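Local atomic coordinates of putative membrane protein (Corynebacterium diphtheriae NCTC 13129, PDB entry 3C8I), a protein that is of unknown function and belongs to the DUF3239 family, the chain here being the C-terminal part of a putative membrane protein. Residues L49-I54 with Q130-K135; T55-I60 with T69-V74. All blocks are in the same frame, centred on the assembly; numbering follows the deposited sequence.

Contact 1 (L49-I54 with Q130-K135); sequences LATRNI and QVRETK
V131 packs its two methyl groups against L49 and T51 of the strand, and it loses more surface to this contact than any other residue. A chi1 of -179°, with CG1 anti to the backbone N, turns the two methyls to different strand residues, CG1 to T51 and CG2 to L49. V131 CG2 sits 3.8 Å from L49 CB and 4.1 Å from L49 CD1; the two side chains cross at about a right angle. T51 and V131 meet tip to tip, with V131 CG1 3.8 Å from both T51 OG1 and T51 CG2. V131 CG1 also lies 3.7 Å from L49 O. No hydrogen bond joins the two segments.

The contact lays helix 128-132 against strand 47-54 of the antiparallel sheet. The chain then turns and returns as strand 138-140, which pairs with strand 47-54 and is the outermost strand on that side of the sheet within this chain. L139 on that strand also touches V131.

R132 meets the strand through its aliphatic part, with R132 CG 4.1 Å from T51 OG1. Its guanidinium group goes on to salt bridges with E23 and D129. The chain around T134 is held by two bonds to one carbonyl. T134 OG1 donates to V131 O at 2.7 Å, in the carbonyl plane. T134 N also donates to V131 O, at 3.1 Å. T134 OG1 is hydrogen-bonded with the backbone N of L138 as well, on strand 138-140.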
ATOM      1  N   LEU B  49     -17.760  -8.821   5.356  1.00 29.74           N
ATOM      2  CA  LEU B  49     -17.144  -8.088   6.449  1.00 29.96           C
ATOM      3  C   LEU B  49     -15.757  -7.663   6.003  1.00 30.10           C
ATOM      4  O   LEU B  49     -14.983  -8.482   5.495  1.00 30.11           O
ATOM      5  CB  LEU B  49     -17.039  -8.982   7.687  1.00 30.44           C
ATOM      6  CG  LEU B  49     -18.369  -9.608   8.121  1.00 30.10           C
ATOM      7  CD1 LEU B  49     -18.140 -10.707   9.150  1.00 32.06           C
ATOM      8  CD2 LEU B  49     -19.363  -8.500   8.614  1.00 29.01           C
ATOM      9  N   ALA B  50     -15.445  -6.382   6.183  1.00 29.46           N
ATOM     10  CA  ALA B  50     -14.138  -5.843   5.811  1.00 29.76           C
ATOM     11  C   ALA B  50     -13.536  -5.198   7.041  1.00 30.13           C
ATOM     12  O   ALA B  50     -14.187  -4.398   7.688  1.00 32.23           O
ATOM     13  CB  ALA B  50     -14.288  -4.798   4.653  1.00 28.08           C
ATOM     14  N   THR B  51     -12.290  -5.503   7.361  1.00 29.98           N
ATOM     15  CA  THR B  51     -11.653  -4.877   8.495  1.00 29.65           C
ATOM     16  C   THR B  51     -10.521  -3.943   8.115  1.00 29.47           C
ATOM     17  O   THR B  51      -9.923  -4.047   7.037  1.00 28.23           O
ATOM     18  CB  THR B  51     -11.128  -5.924   9.533  1.00 29.80           C
ATOM     19  OG1 THR B  51     -10.186  -6.791   8.904  1.00 32.74           O
ATOM     20  CG2 THR B  51     -12.292  -6.701  10.208  1.00 31.10           C
ATOM     21  N   ARG B  52     -10.222  -3.021   9.021  1.00 29.27           N
ATOM     22  CA  ARG B  52      -9.168  -2.055   8.815  1.00 29.63           C
ATOM     23  C   ARG B  52      -8.593  -1.590  10.136  1.00 29.32           C
ATOM     24  O   ARG B  52      -9.328  -1.238  11.051  1.00 27.76           O
ATOM     25  CB  ARG B  52      -9.714  -0.836   8.075  1.00 29.58           C
ATOM     26  CG  ARG B  52      -8.692   0.219   7.780  1.00 29.50           C
ATOM     27  CD  ARG B  52      -9.295   1.388   6.986  1.00 29.10           C
ATOM     28  NE  ARG B  52      -8.289   2.401   6.674  1.00 29.47           N
ATOM     29  CZ  ARG B  52      -8.366   3.285   5.683  1.00 27.27           C
ATOM     30  NH1 ARG B  52      -9.442   3.326   4.910  1.00 27.57           N
ATOM     31  NH2 ARG B  52      -7.370   4.160   5.482  1.00 27.02           N
ATOM     32  N   ASN B  53      -7.275  -1.556  10.188  1.00 30.26           N
ATOM     33  CA  ASN B  53      -6.552  -1.034  11.331  1.00 31.30           C
ATOM     34  C   ASN B  53      -6.460   0.477  11.226  1.00 31.08           C
ATOM     35  O   ASN B  53      -6.013   1.017  10.206  1.00 31.40           O
ATOM     36  CB  ASN B  53      -5.188  -1.686  11.422  1.00 32.96           C
ATOM     37  CG  ASN B  53      -5.249  -3.055  12.082  1.00 37.81           C
ATOM     38  OD1 ASN B  53      -4.838  -3.214  13.239  1.00 46.23           O
ATOM     39  ND2 ASN B  53      -5.766  -4.048  11.365  1.00 42.82           N
ATOM     40  N   ILE B  54      -6.939   1.161  12.255  1.00 30.05           N
ATOM     41  CA  ILE B  54      -7.046   2.621  12.258  1.00 31.14           C
ATOM     42  C   ILE B  54      -6.406   3.214  13.508  1.00 31.17           C
ATOM     43  O   ILE B  54      -6.597   2.710  14.620  1.00 30.70           O
ATOM     44  CB  ILE B  54      -8.539   3.065  12.143  1.00 31.20           C
ATOM     45  CG1 ILE B  54      -9.096   2.673  10.760  1.00 32.55           C
ATOM     46  CG2 ILE B  54      -8.703   4.588  12.362  1.00 30.51           C
ATOM     47  CD1 ILE B  54     -10.636   2.964  10.618  1.00 33.02           C
ATOM     48  N   GLN B 130     -11.686 -14.775  11.951  1.00 41.82           N
ATOM     49  CA  GLN B 130     -11.996 -15.332  10.629  1.00 42.34           C
ATOM     50  C   GLN B 130     -11.705 -14.318   9.508  1.00 42.08           C
ATOM     51  O   GLN B 130     -11.049 -14.658   8.513  1.00 41.23           O
ATOM     52  CB  GLN B 130     -13.452 -15.786  10.546  1.00 42.23           C
ATOM     53  CG  GLN B 130     -13.805 -17.016  11.379  1.00 43.89           C
ATOM     54  CD  GLN B 130     -15.301 -17.322  11.311  1.00 44.90           C
ATOM     55  OE1 GLN B 130     -15.891 -17.386  10.219  1.00 48.58           O
ATOM     56  NE2 GLN B 130     -15.925 -17.488  12.473  1.00 47.79           N
ATOM     57  N   VAL B 131     -12.168 -13.071   9.674  1.00 41.77           N
ATOM     58  CA  VAL B 131     -11.929 -12.034   8.640  1.00 42.25           C
ATOM     59  C   VAL B 131     -10.452 -11.793   8.451  1.00 42.69           C
ATOM     60  O   VAL B 131      -9.956 -11.725   7.320  1.00 42.45           O
ATOM     61  CB  VAL B 131     -12.595 -10.667   8.948  1.00 41.44           C
ATOM     62  CG1 VAL B 131     -12.308  -9.684   7.791  1.00 40.70           C
ATOM     63  CG2 VAL B 131     -14.066 -10.836   9.159  1.00 39.48           C
ATOM     64  N   ARG B 132      -9.724 -11.684   9.556  1.00 43.94           N
ATOM     65  CA  ARG B 132      -8.283 -11.457   9.443  1.00 44.90           C
ATOM     66  C   ARG B 132      -7.532 -12.682   8.894  1.00 44.82           C
ATOM     67  O   ARG B 132      -6.383 -12.541   8.511  1.00 44.68           O
ATOM     68  CB  ARG B 132      -7.684 -10.988  10.777  1.00 45.67           C
ATOM     69  CG  ARG B 132      -8.188  -9.597  11.190  1.00 47.77           C
ATOM     70  CD  ARG B 132      -7.331  -8.952  12.272  1.00 47.51           C
ATOM     71  NE  ARG B 132      -7.431  -9.625  13.562  1.00 49.30           N
ATOM     72  CZ  ARG B 132      -7.088  -9.086  14.734  1.00 49.44           C
ATOM     73  NH1 ARG B 132      -6.608  -7.853  14.806  1.00 49.38           N
ATOM     74  NH2 ARG B 132      -7.226  -9.792  15.852  1.00 49.82           N
ATOM     75  N   GLU B 133      -8.170 -13.863   8.838  1.00 45.08           N
ATOM     76  CA  GLU B 133      -7.534 -15.054   8.207  1.00 44.53           C
ATOM     77  C   GLU B 133      -7.644 -15.049   6.674  1.00 43.91           C
ATOM     78  O   GLU B 133      -7.010 -15.868   6.013  1.00 43.82           O
ATOM     79  CB  GLU B 133      -8.113 -16.389   8.707  1.00 45.87           C
ATOM     80  CG  GLU B 133      -8.068 -16.708  10.226  1.00 48.45           C
ATOM     81  CD  GLU B 133      -6.674 -16.657  10.873  1.00 51.98           C
ATOM     82  OE1 GLU B 133      -5.680 -16.385  10.163  1.00 55.12           O
ATOM     83  OE2 GLU B 133      -6.581 -16.889  12.112  1.00 52.05           O
ATOM     84  N   THR B 134      -8.459 -14.152   6.111  1.00 42.37           N
ATOM     85  CA  THR B 134      -8.622 -14.055   4.654  1.00 41.07           C
ATOM     86  C   THR B 134      -7.456 -13.254   4.090  1.00 40.11           C
ATOM     87  O   THR B 134      -6.806 -12.529   4.833  1.00 39.89           O
ATOM     88  CB  THR B 134      -9.961 -13.366   4.294  1.00 40.63           C
ATOM     89  OG1 THR B 134      -9.880 -11.961   4.590  1.00 38.91           O
ATOM     90  CG2 THR B 134     -11.116 -14.007   5.067  1.00 39.65           C
ATOM     91  N   LYS B 135      -7.197 -13.327   2.784  1.00 40.16           N
ATOM     92  CA  LYS B 135      -6.023 -12.623   2.248  1.00 39.15           C
ATOM     93  C   LYS B 135      -6.134 -11.107   2.099  1.00 38.22           C
ATOM     94  O   LYS B 135      -5.114 -10.434   2.079  1.00 38.06           O
ATOM     95  CB  LYS B 135      -5.524 -13.279   0.953  1.00 40.82           C
ATOM     96  CG  LYS B 135      -6.377 -13.101  -0.261  1.00 42.41           C
ATOM     97  CD  LYS B 135      -5.923 -14.028  -1.400  1.00 41.03           C
ATOM     98  CE  LYS B 135      -4.613 -13.594  -2.055  1.00 39.49           C
ATOM     99  NZ  LYS B 135      -4.689 -13.827  -3.519  1.00 36.13           N
TER

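Contact 2 (T55-I60 with T69-V74); sequences TAIPGI and TRIPAV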
ATOM      1  N   THR B  55      -5.622   4.271  13.333  1.00 31.80           N
ATOM      2  CA  THR B  55      -4.942   4.867  14.485  1.00 32.31           C
ATOM      3  C   THR B  55      -5.828   5.891  15.200  1.00 32.67           C
ATOM      4  O   THR B  55      -5.898   5.890  16.426  1.00 32.81           O
ATOM      5  CB  THR B  55      -3.591   5.470  14.054  1.00 32.93           C
ATOM      6  OG1 THR B  55      -2.744   4.401  13.579  1.00 34.93           O
ATOM      7  CG2 THR B  55      -2.936   6.182  15.206  1.00 32.95           C
ATOM      8  N   ALA B  56      -6.526   6.736  14.445  1.00 32.36           N
ATOM      9  CA  ALA B  56      -7.283   7.848  15.026  1.00 32.41           C
ATOM     10  C   ALA B  56      -8.604   8.112  14.307  1.00 32.42           C
ATOM     11  O   ALA B  56      -8.651   8.168  13.080  1.00 31.13           O
ATOM     12  CB  ALA B  56      -6.444   9.116  15.019  1.00 32.39           C
ATOM     13  N   ILE B  57      -9.667   8.298  15.085  1.00 31.90           N
ATOM     14  CA  ILE B  57     -10.938   8.779  14.548  1.00 32.69           C
ATOM     15  C   ILE B  57     -11.413   9.901  15.476  1.00 33.13           C
ATOM     16  O   ILE B  57     -11.608   9.655  16.665  1.00 31.85           O
ATOM     17  CB  ILE B  57     -12.027   7.681  14.535  1.00 32.07           C
ATOM     18  CG1 ILE B  57     -11.559   6.427  13.767  1.00 32.65           C
ATOM     19  CG2 ILE B  57     -13.313   8.250  13.952  1.00 31.66           C
ATOM     20  CD1 ILE B  57     -12.532   5.270  13.808  1.00 31.76           C
ATOM     21  N   PRO B  58     -11.571  11.132  14.945  1.00 34.59           N
ATOM     22  CA  PRO B  58     -12.093  12.232  15.738  1.00 35.64           C
ATOM     23  C   PRO B  58     -13.362  11.845  16.490  1.00 36.41           C
ATOM     24  O   PRO B  58     -14.256  11.247  15.899  1.00 37.16           O
ATOM     25  CB  PRO B  58     -12.389  13.304  14.689  1.00 35.35           C
ATOM     26  CG  PRO B  58     -11.407  13.063  13.637  1.00 35.64           C
ATOM     27  CD  PRO B  58     -11.246  11.572  13.577  1.00 35.61           C
ATOM     28  N   GLY B  59     -13.428  12.181  17.773  1.00 37.34           N
ATOM     29  CA  GLY B  59     -14.568  11.805  18.605  1.00 38.41           C
ATOM     30  C   GLY B  59     -14.381  10.487  19.337  1.00 39.10           C
ATOM     31  O   GLY B  59     -14.981  10.276  20.373  1.00 39.93           O
ATOM     32  N   ILE B  60     -13.553   9.588  18.810  1.00 40.04           N
ATOM     33  CA  ILE B  60     -13.349   8.277  19.427  1.00 40.85           C
ATOM     34  C   ILE B  60     -12.079   8.269  20.273  1.00 41.82           C
ATOM     35  O   ILE B  60     -10.986   7.943  19.813  1.00 41.55           O
ATOM     36  CB  ILE B  60     -13.300   7.137  18.373  1.00 40.64           C
ATOM     37  CG1 ILE B  60     -14.429   7.272  17.341  1.00 40.67           C
ATOM     38  CG2 ILE B  60     -13.363   5.792  19.033  1.00 40.25           C
ATOM     39  CD1 ILE B  60     -15.810   7.372  17.902  1.00 40.40           C
ATOM     40  N   THR B  69     -18.404   0.251  19.684  1.00 30.49           N
ATOM     41  CA  THR B  69     -18.755   1.623  19.302  1.00 30.54           C
ATOM     42  C   THR B  69     -19.079   1.701  17.828  1.00 30.03           C
ATOM     43  O   THR B  69     -18.293   1.255  16.989  1.00 29.29           O
ATOM     44  CB  THR B  69     -17.614   2.636  19.595  1.00 30.42           C
ATOM     45  OG1 THR B  69     -17.428   2.766  21.010  1.00 30.36           O
ATOM     46  CG2 THR B  69     -17.944   3.998  19.005  1.00 30.63           C
ATOM     47  N   ARG B  70     -20.218   2.302  17.506  1.00 30.09           N
ATOM     48  CA  ARG B  70     -20.634   2.468  16.123  1.00 31.00           C
ATOM     49  C   ARG B  70     -19.889   3.613  15.402  1.00 30.98           C
ATOM     50  O   ARG B  70     -19.694   4.697  15.962  1.00 31.60           O
ATOM     51  CB  ARG B  70     -22.115   2.754  16.049  1.00 31.12           C
ATOM     52  CG  ARG B  70     -23.018   1.673  16.585  1.00 32.97           C
ATOM     53  CD  ARG B  70     -24.473   2.173  16.450  1.00 34.24           C
ATOM     54  NE  ARG B  70     -25.452   1.076  16.475  1.00 38.52           N
ATOM     55  CZ  ARG B  70     -26.714   1.167  16.033  1.00 38.29           C
ATOM     56  NH1 ARG B  70     -27.190   2.304  15.509  1.00 40.21           N
ATOM     57  NH2 ARG B  70     -27.506   0.102  16.102  1.00 39.63           N
ATOM     58  N   ILE B  71     -19.489   3.339  14.165  1.00 30.52           N
ATOM     59  CA  ILE B  71     -18.721   4.253  13.317  1.00 30.68           C
ATOM     60  C   ILE B  71     -19.371   4.263  11.932  1.00 30.16           C
ATOM     61  O   ILE B  71     -19.147   3.366  11.144  1.00 30.45           O
ATOM     62  CB  ILE B  71     -17.236   3.802  13.120  1.00 30.75           C
ATOM     63  CG1 ILE B  71     -16.487   3.624  14.447  1.00 32.07           C
ATOM     64  CG2 ILE B  71     -16.479   4.806  12.212  1.00 30.16           C
ATOM     65  CD1 ILE B  71     -16.378   4.884  15.280  1.00 33.76           C
ATOM     66  N   PRO B  72     -20.164   5.291  11.620  1.00 30.14           N
ATOM     67  CA  PRO B  72     -20.671   5.407  10.257  1.00 29.96           C
ATOM     68  C   PRO B  72     -19.516   5.589   9.258  1.00 28.84           C
ATOM     69  O   PRO B  72     -18.608   6.371   9.512  1.00 28.60           O
ATOM     70  CB  PRO B  72     -21.543   6.662  10.313  1.00 29.61           C
ATOM     71  CG  PRO B  72     -21.753   6.921  11.727  1.00 31.74           C
ATOM     72  CD  PRO B  72     -20.622   6.384  12.476  1.00 30.84           C
ATOM     73  N   ALA B  73     -19.571   4.893   8.127  1.00 28.90           N
ATOM     74  CA  ALA B  73     -18.446   4.788   7.216  1.00 29.74           C
ATOM     75  C   ALA B  73     -18.927   4.831   5.769  1.00 30.59           C
ATOM     76  O   ALA B  73     -20.149   4.797   5.496  1.00 29.54           O
ATOM     77  CB  ALA B  73     -17.648   3.474   7.495  1.00 28.33           C
ATOM     78  N   VAL B  74     -17.983   4.962   4.851  1.00 31.11           N
ATOM     79  CA  VAL B  74     -18.239   4.716   3.440  1.00 33.04           C
ATOM     80  C   VAL B  74     -17.142   3.830   2.859  1.00 33.11           C
ATOM     81  O   VAL B  74     -16.004   3.822   3.358  1.00 32.88           O
ATOM     82  CB  VAL B  74     -18.401   6.017   2.571  1.00 33.97           C
ATOM     83  CG1 VAL B  74     -19.460   6.959   3.172  1.00 36.29           C
ATOM     84  CG2 VAL B  74     -17.058   6.721   2.327  1.00 36.24           C
TER
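I60 and I71 reach toward each other tip to tip, and the CD1 methyl of I71 is where most of the contact converges. I71 CD1 lies 3.7 Å from I60 CD1 and equally close to I60 CG1. I57 comes to the same methyl tip to tip, I57 CD1 lying 4.1 Å from I71 CD1. The two loop isoleucines get there with different shapes. I57 is extended (chi2 175°), while I60 is bent (chi2 -54°), yet the ends of both reach I71 CD1. A second meeting of ends lies beside this one: T69 CG2 is 4.1 Å from I60 CD1. The hydroxyl of T69 has a partner outside the contact, as OG1 bonds to the backbone O of T64.

The two loop isoleucines are brought together by a type II beta turn from I57 to I60. Its backbone bond, I60 N to I57 O, measures 2.9 Å. G59 is the third residue of the turn and has a positive phi, as is usual for glycine there. The turn belongs to the loop between strands 47-54 and 70-80, and it packs against T69 and I71 of segment 69-74. I21 of strand 16-24 also packs on I60 and T69, and P95 of strand 88-95 touches I57 and I71. The loop thus covers part of the sheet across three strands.

All the contacts between the segments are made by carbon atoms, with no hydrogen bond across. Between these two segments the contact is therefore nondirectional apolar packing, and it sets no hydrogen-bond register.

The contacts follow one another on the chain, since segment 49-54 ends where segment 55-60 begins, but they share no other touch. Their centres are about 17 Å apart, and each lies about 10 Å from the centre of the chain. One antiparallel sheet supplies a strand to each. Contact 1 uses strand 47-54 itself and brings in the last helix next to strand 138-140, whereas contact 2 uses the loop directly following strand 47-54 and sets it against strand 70-80. In sequence, contact 2 falls inside the part of the chain bracketed by contact 1. With no function assigned, neither contact can be tied to a site.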